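PDB 6P0F: GTPase subunit of restriction endonuclease from Thermococcus gammatolerans, which probably recognises DNA through its N-terminal YTH-like domain, serving as the GTP-hydrolysing subunit of an McrBC-type restriction endonuclease. Local coordinates for residues 91-105 / 122-136. Residues are numbered along the deposited sequence; the frame is centred on the assembly and turned at random.
Sequences AVYLGIICETVEISE and RFLMFFKKKPEKLHH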
ATOM      1  N   ALA A  91     -10.998   7.491   1.648  1.00 21.31           N
ATOM      2  CA  ALA A  91     -10.010   7.594   2.718  1.00 20.28           C
ATOM      3  C   ALA A  91      -8.622   7.454   2.115  1.00 20.10           C
ATOM      4  O   ALA A  91      -8.451   6.946   1.011  1.00 19.53           O
ATOM      5  CB  ALA A  91     -10.231   6.549   3.794  1.00 21.51           C
ATOM      6  N   VAL A  92      -7.618   7.949   2.844  1.00 18.64           N
ATOM      7  CA  VAL A  92      -6.234   7.825   2.418  1.00 17.78           C
ATOM      8  C   VAL A  92      -5.426   7.339   3.610  1.00 17.90           C
ATOM      9  O   VAL A  92      -5.582   7.859   4.720  1.00 19.92           O
ATOM     10  CB  VAL A  92      -5.661   9.161   1.897  1.00 20.35           C
ATOM     11  CG1 VAL A  92      -4.241   8.957   1.435  1.00 19.84           C
ATOM     12  CG2 VAL A  92      -6.541   9.696   0.759  1.00 21.20           C
ATOM     13  N   TYR A  93      -4.558   6.369   3.372  1.00 17.22           N
ATOM     14  CA  TYR A  93      -3.643   5.863   4.379  1.00 17.98           C
ATOM     15  C   TYR A  93      -2.210   6.079   3.912  1.00 19.99           C
ATOM     16  O   TYR A  93      -1.923   5.945   2.722  1.00 22.97           O
ATOM     17  CB  TYR A  93      -3.885   4.360   4.652  1.00 18.77           C
ATOM     18  CG  TYR A  93      -5.263   4.050   5.216  1.00 18.31           C
ATOM     19  CD1 TYR A  93      -6.378   4.066   4.393  1.00 19.56           C
ATOM     20  CD2 TYR A  93      -5.434   3.722   6.565  1.00 20.11           C
ATOM     21  CE1 TYR A  93      -7.657   3.788   4.910  1.00 20.53           C
ATOM     22  CE2 TYR A  93      -6.687   3.464   7.087  1.00 23.62           C
ATOM     23  CZ  TYR A  93      -7.784   3.473   6.254  1.00 27.33           C
ATOM     24  OH  TYR A  93      -9.024   3.189   6.792  1.00 29.65           O
ATOM     25  N   LEU A  94      -1.300   6.379   4.843  1.00 18.71           N
ATOM     26  CA  LEU A  94       0.112   6.592   4.526  1.00 19.50           C
ATOM     27  C   LEU A  94       0.954   5.558   5.260  1.00 20.87           C
ATOM     28  O   LEU A  94       0.909   5.483   6.486  1.00 20.69           O
ATOM     29  CB  LEU A  94       0.544   8.006   4.927  1.00 21.45           C
ATOM     30  CG  LEU A  94       2.032   8.294   4.728  1.00 24.63           C
ATOM     31  CD1 LEU A  94       2.427   8.266   3.265  1.00 24.78           C
ATOM     32  CD2 LEU A  94       2.382   9.658   5.313  1.00 29.57           C
ATOM     33  N   GLY A  95       1.716   4.779   4.511  1.00 20.14           N
ATOM     34  CA  GLY A  95       2.662   3.854   5.090  1.00 23.56           C
ATOM     35  C   GLY A  95       4.070   4.063   4.584  1.00 22.29           C
ATOM     36  O   GLY A  95       4.267   4.682   3.532  1.00 18.70           O
ATOM     37  N   ILE A  96       5.057   3.575   5.336  1.00 20.60           N
ATOM     38  CA  ILE A  96       6.445   3.525   4.879  1.00 19.80           C
ATOM     39  C   ILE A  96       6.899   2.074   4.925  1.00 19.69           C
ATOM     40  O   ILE A  96       6.611   1.353   5.891  1.00 19.96           O
ATOM     41  CB  ILE A  96       7.350   4.467   5.709  1.00 19.59           C
ATOM     42  CG1 ILE A  96       8.748   4.470   5.092  1.00 25.97           C
ATOM     43  CG2 ILE A  96       7.340   4.119   7.154  1.00 25.18           C
ATOM     44  CD1 ILE A  96       9.598   5.682   5.520  1.00 28.42           C
ATOM     45  N   ILE A  97       7.553   1.626   3.851  1.00 19.43           N
ATOM     46  CA  ILE A  97       7.852   0.209   3.668  1.00 20.73           C
ATOM     47  C   ILE A  97       9.065  -0.179   4.508  1.00 22.98           C
ATOM     48  O   ILE A  97      10.140   0.436   4.420  1.00 21.36           O
ATOM     49  CB  ILE A  97       8.084  -0.134   2.190  1.00 19.43           C
ATOM     50  CG1 ILE A  97       6.809   0.158   1.356  1.00 23.13           C
ATOM     51  CG2 ILE A  97       8.488  -1.599   2.051  1.00 21.60           C
ATOM     52  CD1 ILE A  97       6.953  -0.100  -0.129  1.00 27.92           C
ATOM     53  N   CYS A  98       8.880  -1.184   5.354  1.00 19.17           N
ATOM     54  CA  CYS A  98       9.970  -1.725   6.163  1.00 19.34           C
ATOM     55  C   CYS A  98      10.825  -2.714   5.376  1.00 20.46           C
ATOM     56  O   CYS A  98      12.053  -2.751   5.531  1.00 21.39           O
ATOM     57  CB  CYS A  98       9.357  -2.399   7.385  1.00 23.96           C
ATOM     58  SG  CYS A  98      10.531  -3.088   8.560  1.00 27.01           S
ATOM     59  N   GLU A  99      10.187  -3.556   4.571  1.00 20.73           N
ATOM     60  CA  GLU A  99      10.866  -4.597   3.819  1.00 19.31           C
ATOM     61  C   GLU A  99      10.011  -4.978   2.625  1.00 22.24           C
ATOM     62  O   GLU A  99       8.791  -4.836   2.647  1.00 22.71           O
ATOM     63  CB  GLU A  99      11.103  -5.865   4.641  1.00 26.13           C
ATOM     64  CG  GLU A  99      12.512  -6.045   5.164  1.00 32.71           C
ATOM     65  CD  GLU A  99      13.536  -6.217   4.052  1.00 32.89           C
ATOM     66  OE1 GLU A  99      13.211  -6.012   2.866  1.00 32.23           O
ATOM     67  OE2 GLU A  99      14.694  -6.507   4.372  1.00 39.28           O
ATOM     68  N   THR A 100      10.664  -5.495   1.605  1.00 23.59           N
ATOM     69  CA  THR A 100       9.967  -6.089   0.472  1.00 26.59           C
ATOM     70  C   THR A 100      10.438  -7.526   0.348  1.00 23.81           C
ATOM     71  O   THR A 100      11.592  -7.850   0.640  1.00 26.89           O
ATOM     72  CB  THR A 100      10.212  -5.346  -0.845  1.00 27.64           C
ATOM     73  OG1 THR A 100      11.603  -5.412  -1.179  1.00 27.64           O
ATOM     74  CG2 THR A 100       9.774  -3.900  -0.750  1.00 25.59           C
ATOM     75  N   VAL A 101       9.524  -8.394  -0.072  1.00 22.63           N
ATOM     76  CA  VAL A 101       9.779  -9.816  -0.187  1.00 23.27           C
ATOM     77  C   VAL A 101       9.121 -10.260  -1.477  1.00 26.15           C
ATOM     78  O   VAL A 101       7.907 -10.110  -1.621  1.00 27.69           O
ATOM     79  CB  VAL A 101       9.210 -10.613   1.001  1.00 29.94           C
ATOM     80  CG1 VAL A 101       9.447 -12.097   0.781  1.00 32.50           C
ATOM     81  CG2 VAL A 101       9.825 -10.127   2.321  1.00 30.25           C
ATOM     82  N   GLU A 102       9.893 -10.805  -2.402  1.00 26.60           N
ATOM     83  CA  GLU A 102       9.331 -11.458  -3.571  1.00 30.61           C
ATOM     84  C   GLU A 102       9.099 -12.930  -3.244  1.00 26.90           C
ATOM     85  O   GLU A 102      10.050 -13.670  -2.963  1.00 31.38           O
ATOM     86  CB  GLU A 102      10.249 -11.304  -4.785  1.00 34.91           C
ATOM     87  CG  GLU A 102       9.738 -12.066  -6.005  1.00 45.19           C
ATOM     88  CD  GLU A 102      10.727 -12.063  -7.186  1.00 50.83           C
ATOM     89  OE1 GLU A 102      10.445 -12.753  -8.194  1.00 47.02           O
ATOM     90  OE2 GLU A 102      11.815 -11.461  -7.048  1.00 47.02           O
ATOM     91  N   ILE A 103       7.844 -13.360  -3.277  1.00 28.35           N
ATOM     92  CA  ILE A 103       7.516 -14.775  -3.133  1.00 27.68           C
ATOM     93  C   ILE A 103       7.636 -15.429  -4.505  1.00 30.97           C
ATOM     94  O   ILE A 103       7.091 -14.927  -5.494  1.00 29.33           O
ATOM     95  CB  ILE A 103       6.105 -14.974  -2.556  1.00 27.01           C
ATOM     96  CG1 ILE A 103       5.974 -14.263  -1.199  1.00 25.67           C
ATOM     97  CG2 ILE A 103       5.802 -16.464  -2.419  1.00 32.07           C
ATOM     98  CD1 ILE A 103       6.916 -14.755  -0.151  1.00 27.48           C
ATOM     99  N   SER A 104       8.331 -16.556  -4.566  1.00 30.02           N
ATOM    100  CA  SER A 104       8.473 -17.247  -5.836  1.00 34.06           C
ATOM    101  C   SER A 104       7.119 -17.744  -6.334  1.00 35.55           C
ATOM    102  O   SER A 104       6.248 -18.144  -5.555  1.00 30.99           O
ATOM    103  CB  SER A 104       9.434 -18.418  -5.687  1.00 38.13           C
ATOM    104  OG  SER A 104       8.714 -19.627  -5.547  1.00 50.37           O
ATOM    105  N   GLU A 105       6.953 -17.750  -7.661  1.00 33.70           N
ATOM    106  CA  GLU A 105       5.713 -18.256  -8.241  1.00 34.64           C
ATOM    107  C   GLU A 105       5.324 -19.623  -7.694  1.00 31.58           C
ATOM    108  O   GLU A 105       4.138 -19.972  -7.659  1.00 36.89           O
ATOM    109  CB  GLU A 105       5.837 -18.374  -9.764  1.00 41.56           C
ATOM    110  CG  GLU A 105       6.305 -17.148 -10.498  1.00 41.44           C
ATOM    111  CD  GLU A 105       6.296 -17.359 -12.016  1.00 39.06           C
ATOM    112  OE1 GLU A 105       6.132 -16.360 -12.752  1.00 45.51           O
ATOM    113  OE2 GLU A 105       6.441 -18.526 -12.461  1.00 45.22           O
ATOM    114  N   ARG A 122       2.251 -11.826  -5.398  1.00 28.45           N
ATOM    115  CA  ARG A 122       3.422 -12.396  -4.758  1.00 25.67           C
ATOM    116  C   ARG A 122       4.547 -11.397  -4.479  1.00 23.40           C
ATOM    117  O   ARG A 122       5.512 -11.759  -3.805  1.00 24.81           O
ATOM    118  CB  ARG A 122       3.964 -13.546  -5.611  1.00 31.05           C
ATOM    119  CG  ARG A 122       4.587 -13.106  -6.935  1.00 31.37           C
ATOM    120  CD  ARG A 122       4.859 -14.320  -7.831  1.00 33.32           C
ATOM    121  NE  ARG A 122       5.547 -13.917  -9.061  1.00 35.54           N
ATOM    122  CZ  ARG A 122       6.864 -13.746  -9.163  1.00 41.34           C
ATOM    123  NH1 ARG A 122       7.654 -13.959  -8.116  1.00 38.92           N
ATOM    124  NH2 ARG A 122       7.400 -13.380 -10.321  1.00 38.75           N
ATOM    125  N   PHE A 123       4.454 -10.162  -4.948  1.00 23.36           N
ATOM    126  CA  PHE A 123       5.430  -9.134  -4.586  1.00 25.01           C
ATOM    127  C   PHE A 123       4.914  -8.407  -3.351  1.00 23.10           C
ATOM    128  O   PHE A 123       4.015  -7.559  -3.433  1.00 24.97           O
ATOM    129  CB  PHE A 123       5.680  -8.208  -5.776  1.00 25.92           C
ATOM    130  CG  PHE A 123       6.416  -8.896  -6.899  1.00 31.03           C
ATOM    131  CD1 PHE A 123       7.800  -9.020  -6.874  1.00 41.36           C
ATOM    132  CD2 PHE A 123       5.719  -9.455  -7.954  1.00 35.74           C
ATOM    133  CE1 PHE A 123       8.478  -9.675  -7.896  1.00 43.54           C
ATOM    134  CE2 PHE A 123       6.390 -10.120  -8.975  1.00 39.92           C
ATOM    135  CZ  PHE A 123       7.769 -10.228  -8.942  1.00 40.55           C
ATOM    136  N   LEU A 124       5.499  -8.737  -2.197  1.00 24.75           N
ATOM    137  CA  LEU A 124       5.002  -8.254  -0.921  1.00 23.47           C
ATOM    138  C   LEU A 124       5.771  -7.035  -0.442  1.00 21.60           C
ATOM    139  O   LEU A 124       6.994  -6.939  -0.604  1.00 25.18           O
ATOM    140  CB  LEU A 124       5.106  -9.348   0.153  1.00 21.15           C
ATOM    141  CG  LEU A 124       4.549 -10.737  -0.147  1.00 22.17           C
ATOM    142  CD1 LEU A 124       4.703 -11.616   1.097  1.00 24.76           C
ATOM    143  CD2 LEU A 124       3.099 -10.640  -0.564  1.00 25.34           C
HETATM  144  N   MSE A 125       5.054  -6.150   0.234  1.00 19.78           N
HETATM  145  CA  MSE A 125       5.669  -5.013   0.931  1.00 20.35           C
HETATM  146  C   MSE A 125       5.178  -5.066   2.379  1.00 22.99           C
HETATM  147  O   MSE A 125       3.967  -5.156   2.613  1.00 20.98           O
HETATM  148  CB  MSE A 125       5.304  -3.684   0.282  1.00 22.25           C
HETATM  149  CG  MSE A 125       3.813  -3.376   0.338  1.00 24.44           C
HETATM  150 SE   MSE A 125       3.373  -1.909  -0.915  1.00 32.09          SE
HETATM  151  CE  MSE A 125       4.043  -2.798  -2.412  1.00 26.12           C
ATOM    152  N   PHE A 126       6.095  -5.001   3.337  1.00 18.59           N
ATOM    153  CA  PHE A 126       5.761  -5.022   4.755  1.00 17.74           C
ATOM    154  C   PHE A 126       5.837  -3.613   5.334  1.00 21.14           C
ATOM    155  O   PHE A 126       6.702  -2.826   4.948  1.00 22.64           O
ATOM    156  CB  PHE A 126       6.702  -5.968   5.520  1.00 18.70           C
ATOM    157  CG  PHE A 126       6.355  -7.421   5.357  1.00 18.96           C
ATOM    158  CD1 PHE A 126       6.735  -8.099   4.219  1.00 21.92           C
ATOM    159  CD2 PHE A 126       5.603  -8.091   6.322  1.00 20.24           C
ATOM    160  CE1 PHE A 126       6.373  -9.438   4.022  1.00 22.00           C
ATOM    161  CE2 PHE A 126       5.246  -9.401   6.131  1.00 23.43           C
ATOM    162  CZ  PHE A 126       5.641 -10.074   4.964  1.00 23.40           C
ATOM    163  N   PHE A 127       4.931  -3.311   6.271  1.00 18.12           N
ATOM    164  CA  PHE A 127       4.891  -2.050   7.007  1.00 21.01           C
ATOM    165  C   PHE A 127       5.022  -2.325   8.502  1.00 20.69           C
ATOM    166  O   PHE A 127       4.233  -3.095   9.060  1.00 22.17           O
ATOM    167  CB  PHE A 127       3.575  -1.306   6.753  1.00 20.02           C
ATOM    168  CG  PHE A 127       3.326  -0.985   5.325  1.00 17.96           C
ATOM    169  CD1 PHE A 127       2.680  -1.895   4.498  1.00 19.62           C
ATOM    170  CD2 PHE A 127       3.733   0.221   4.791  1.00 23.47           C
ATOM    171  CE1 PHE A 127       2.453  -1.611   3.180  1.00 21.89           C
ATOM    172  CE2 PHE A 127       3.513   0.509   3.459  1.00 21.45           C
ATOM    173  CZ  PHE A 127       2.861  -0.405   2.655  1.00 21.38           C
ATOM    174  N   LYS A 128       5.976  -1.670   9.170  1.00 22.81           N
ATOM    175  CA  LYS A 128       6.180  -1.980  10.588  1.00 23.87           C
ATOM    176  C   LYS A 128       5.023  -1.463  11.437  1.00 27.48           C
ATOM    177  O   LYS A 128       4.535  -2.168  12.328  1.00 32.09           O
ATOM    178  CB  LYS A 128       7.494  -1.403  11.099  1.00 27.17           C
ATOM    179  CG  LYS A 128       7.749  -1.772  12.555  1.00 32.44           C
ATOM    180  CD  LYS A 128       9.147  -2.272  12.759  1.00 45.53           C
ATOM    181  CE  LYS A 128      10.143  -1.232  12.366  1.00 34.00           C
ATOM    182  NZ  LYS A 128      11.458  -1.446  13.077  1.00 41.07           N
ATOM    183  N   LYS A 129       4.597  -0.220  11.201  1.00 29.53           N
ATOM    184  CA  LYS A 129       3.418   0.338  11.863  1.00 30.33           C
ATOM    185  C   LYS A 129       2.264   0.287  10.873  1.00 27.67           C
ATOM    186  O   LYS A 129       2.477   0.461   9.669  1.00 28.73           O
ATOM    187  CB  LYS A 129       3.658   1.774  12.336  1.00 35.20           C
ATOM    188  CG  LYS A 129       4.885   1.942  13.259  1.00 46.70           C
ATOM    189  CD  LYS A 129       4.651   1.376  14.666  1.00 56.00           C
ATOM    190  CE  LYS A 129       5.890   1.550  15.546  1.00 55.64           C
ATOM    191  NZ  LYS A 129       5.707   0.969  16.903  1.00 61.54           N
ATOM    192  N   LYS A 130       1.050  -0.015  11.376  1.00 27.38           N
ATOM    193  CA  LYS A 130      -0.172   0.103  10.594  1.00 25.59           C
ATOM    194  C   LYS A 130      -0.097   1.406   9.808  1.00 24.08           C
ATOM    195  O   LYS A 130       0.165   2.462  10.402  1.00 21.87           O
ATOM    196  CB  LYS A 130      -1.421   0.088  11.489  1.00 23.72           C
ATOM    197  CG  LYS A 130      -2.718   0.079  10.745  1.00 26.09           C
ATOM    198  CD  LYS A 130      -3.927   0.213  11.694  1.00 25.67           C
ATOM    199  CE  LYS A 130      -5.207   0.409  10.913  1.00 33.44           C
ATOM    200  NZ  LYS A 130      -6.415   0.418  11.802  1.00 32.01           N
ATOM    201  N   PRO A 131      -0.285   1.376   8.492  1.00 22.21           N
ATOM    202  CA  PRO A 131      -0.393   2.636   7.743  1.00 19.49           C
ATOM    203  C   PRO A 131      -1.390   3.572   8.409  1.00 21.20           C
ATOM    204  O   PRO A 131      -2.470   3.164   8.834  1.00 22.24           O
ATOM    205  CB  PRO A 131      -0.848   2.177   6.350  1.00 21.06           C
ATOM    206  CG  PRO A 131      -0.215   0.852   6.189  1.00 22.00           C
ATOM    207  CD  PRO A 131      -0.323   0.209   7.583  1.00 20.99           C
ATOM    208  N   GLU A 132      -1.017   4.850   8.474  1.00 21.01           N
ATOM    209  CA  GLU A 132      -1.759   5.843   9.226  1.00 23.30           C
ATOM    210  C   GLU A 132      -2.908   6.393   8.402  1.00 24.41           C
ATOM    211  O   GLU A 132      -2.692   6.849   7.276  1.00 21.36           O
ATOM    212  CB  GLU A 132      -0.820   6.986   9.585  1.00 26.08           C
ATOM    213  CG  GLU A 132      -1.368   7.932  10.573  1.00 41.18           C
ATOM    214  CD  GLU A 132      -0.964   7.522  11.955  1.00 43.16           C
ATOM    215  OE1 GLU A 132       0.215   7.730  12.311  1.00 51.81           O
ATOM    216  OE2 GLU A 132      -1.820   6.963  12.663  1.00 51.26           O
ATOM    217  N   LYS A 133      -4.124   6.358   8.957  1.00 22.34           N
ATOM    218  CA  LYS A 133      -5.261   6.961   8.271  1.00 21.17           C
ATOM    219  C   LYS A 133      -5.135   8.476   8.322  1.00 23.71           C
ATOM    220  O   LYS A 133      -5.101   9.078   9.407  1.00 24.18           O
ATOM    221  CB  LYS A 133      -6.574   6.515   8.900  1.00 24.49           C
ATOM    222  CG  LYS A 133      -7.819   6.862   8.096  1.00 26.52           C
ATOM    223  CD  LYS A 133      -9.072   6.203   8.709  1.00 29.58           C
ATOM    224  CE  LYS A 133     -10.275   6.327   7.799  1.00 33.35           C
ATOM    225  NZ  LYS A 133     -11.489   5.645   8.359  1.00 42.32           N
ATOM    226  N   LEU A 134      -5.037   9.096   7.163  1.00 21.38           N
ATOM    227  CA  LEU A 134      -4.922  10.539   7.137  1.00 22.29           C
ATOM    228  C   LEU A 134      -6.281  11.202   7.370  1.00 24.73           C
ATOM    229  O   LEU A 134      -7.356  10.645   7.130  1.00 23.28           O
ATOM    230  CB  LEU A 134      -4.345  11.027   5.802  1.00 21.83           C
ATOM    231  CG  LEU A 134      -3.017  10.433   5.365  1.00 23.32           C
ATOM    232  CD1 LEU A 134      -2.499  11.037   4.099  1.00 23.28           C
ATOM    233  CD2 LEU A 134      -2.016  10.600   6.516  1.00 25.35           C
ATOM    234  N   HIS A 135      -6.199  12.437   7.833  1.00 26.45           N
ATOM    235  CA  HIS A 135      -7.352  13.272   8.064  1.00 26.71           C
ATOM    236  C   HIS A 135      -8.054  13.672   6.774  1.00 32.33           C
ATOM    237  O   HIS A 135      -9.252  13.951   6.800  1.00 34.01           O
ATOM    238  CB  HIS A 135      -6.852  14.491   8.824  1.00 38.63           C
ATOM    239  CG  HIS A 135      -7.919  15.437   9.177  1.00 45.21           C
ATOM    240  ND1 HIS A 135      -8.262  16.500   8.363  1.00 59.41           N
ATOM    241  CD2 HIS A 135      -8.707  15.506  10.268  1.00 50.16           C
ATOM    242  CE1 HIS A 135      -9.219  17.177   8.956  1.00 52.70           C
ATOM    243  NE2 HIS A 135      -9.524  16.596  10.103  1.00 52.57           N
ATOM    244  N   HIS A 136      -7.364  13.624   5.651  1.00 33.03           N
ATOM    245  CA  HIS A 136      -7.846  14.219   4.418  1.00 30.94           C
ATOM    246  C   HIS A 136      -8.474  13.213   3.473  1.00 35.23           C
ATOM    247  O   HIS A 136      -8.136  12.027   3.480  1.00 36.38           O
ATOM    248  CB  HIS A 136      -6.682  14.883   3.714  1.00 33.96           C
ATOM    249  CG  HIS A 136      -5.907  15.808   4.583  1.00 41.94           C
ATOM    250  ND1 HIS A 136      -6.294  17.111   4.791  1.00 47.30           N
ATOM    251  CD2 HIS A 136      -4.783  15.620   5.317  1.00 43.39           C
ATOM    252  CE1 HIS A 136      -5.433  17.695   5.605  1.00 44.04           C
ATOM    253  NE2 HIS A 136      -4.500  16.818   5.926  1.00 47.49           N
TER
HETATM  254  O   HOH W   1      -8.541   9.727   4.984  1.00 27.87           O
HETATM  255  O   HOH W   2       2.276   4.553   9.328  1.00 32.96           O
HETATM  256  O   HOH W   3       3.743   2.483   8.017  1.00 24.90           O
HETATM  257  O   HOH W   4       7.426   0.476   8.296  1.00 25.08           O
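Arg122 NH1 grips two acceptors on segment 91-105: Glu102 OE1 at 3.0 Å, a salt bridge using the anti lone pair of that oxygen, and the backbone Ile103 O at 2.9 Å, which lies in the guanidinium plane. CG of Arg122 stands between backbone N and carbonyl carbon (chi1 69°), and the chain then runs extended to NE, past Ile103 O. Phe123 CZ and Glu105 CG lie over opposite faces of the guanidinium, both offset toward its rim, so the group is flanked on both sides. A leucine in place of Arg122 would probably leave the Glu102 carboxylate without its cationic mate and the Ile103 carbonyl without its side-chain donor.

Inward from this end the backbones pair antiparallel. Val101 and Leu124 exchange two N-H...O bonds, and Phe126 N reaches Glu99 O at 2.8 Å, almost straight (178°). Cys98 N also bonds Phe126 O; with Cys98 and Glu99 both facing Phe126, this is a classic beta bulge, where the chain turns a corner and Cys98 is tied to Cys45 by a disulfide. Beyond it, waters bridge Ile96 O to Lys128 N and Ile96 N to Lys129 O, until Leu94 and Glu132 resume direct reciprocal bonding.

Lys133, extended, lays CG over the Tyr93 ring face in a CH-pi contact, 4.1 Å from the centroid, while Pro131 O sits at the ring's edge. Phe127 turns its edge to the Gly95 backbone, with CE2 3.8 Å from Gly95 CA, and Pro131 CG lies over one of its faces, offset toward the rim. Ile97 CD1 meets Met125 CB at 4.0 Å.

The bulged strand 91-102 thus pairs with 132-133 and then with 123-127; its first half also pairs with 70-76, while 123-127 carries the sheet on to 49-55, within the curled mixed sheet of this YTH-like domain.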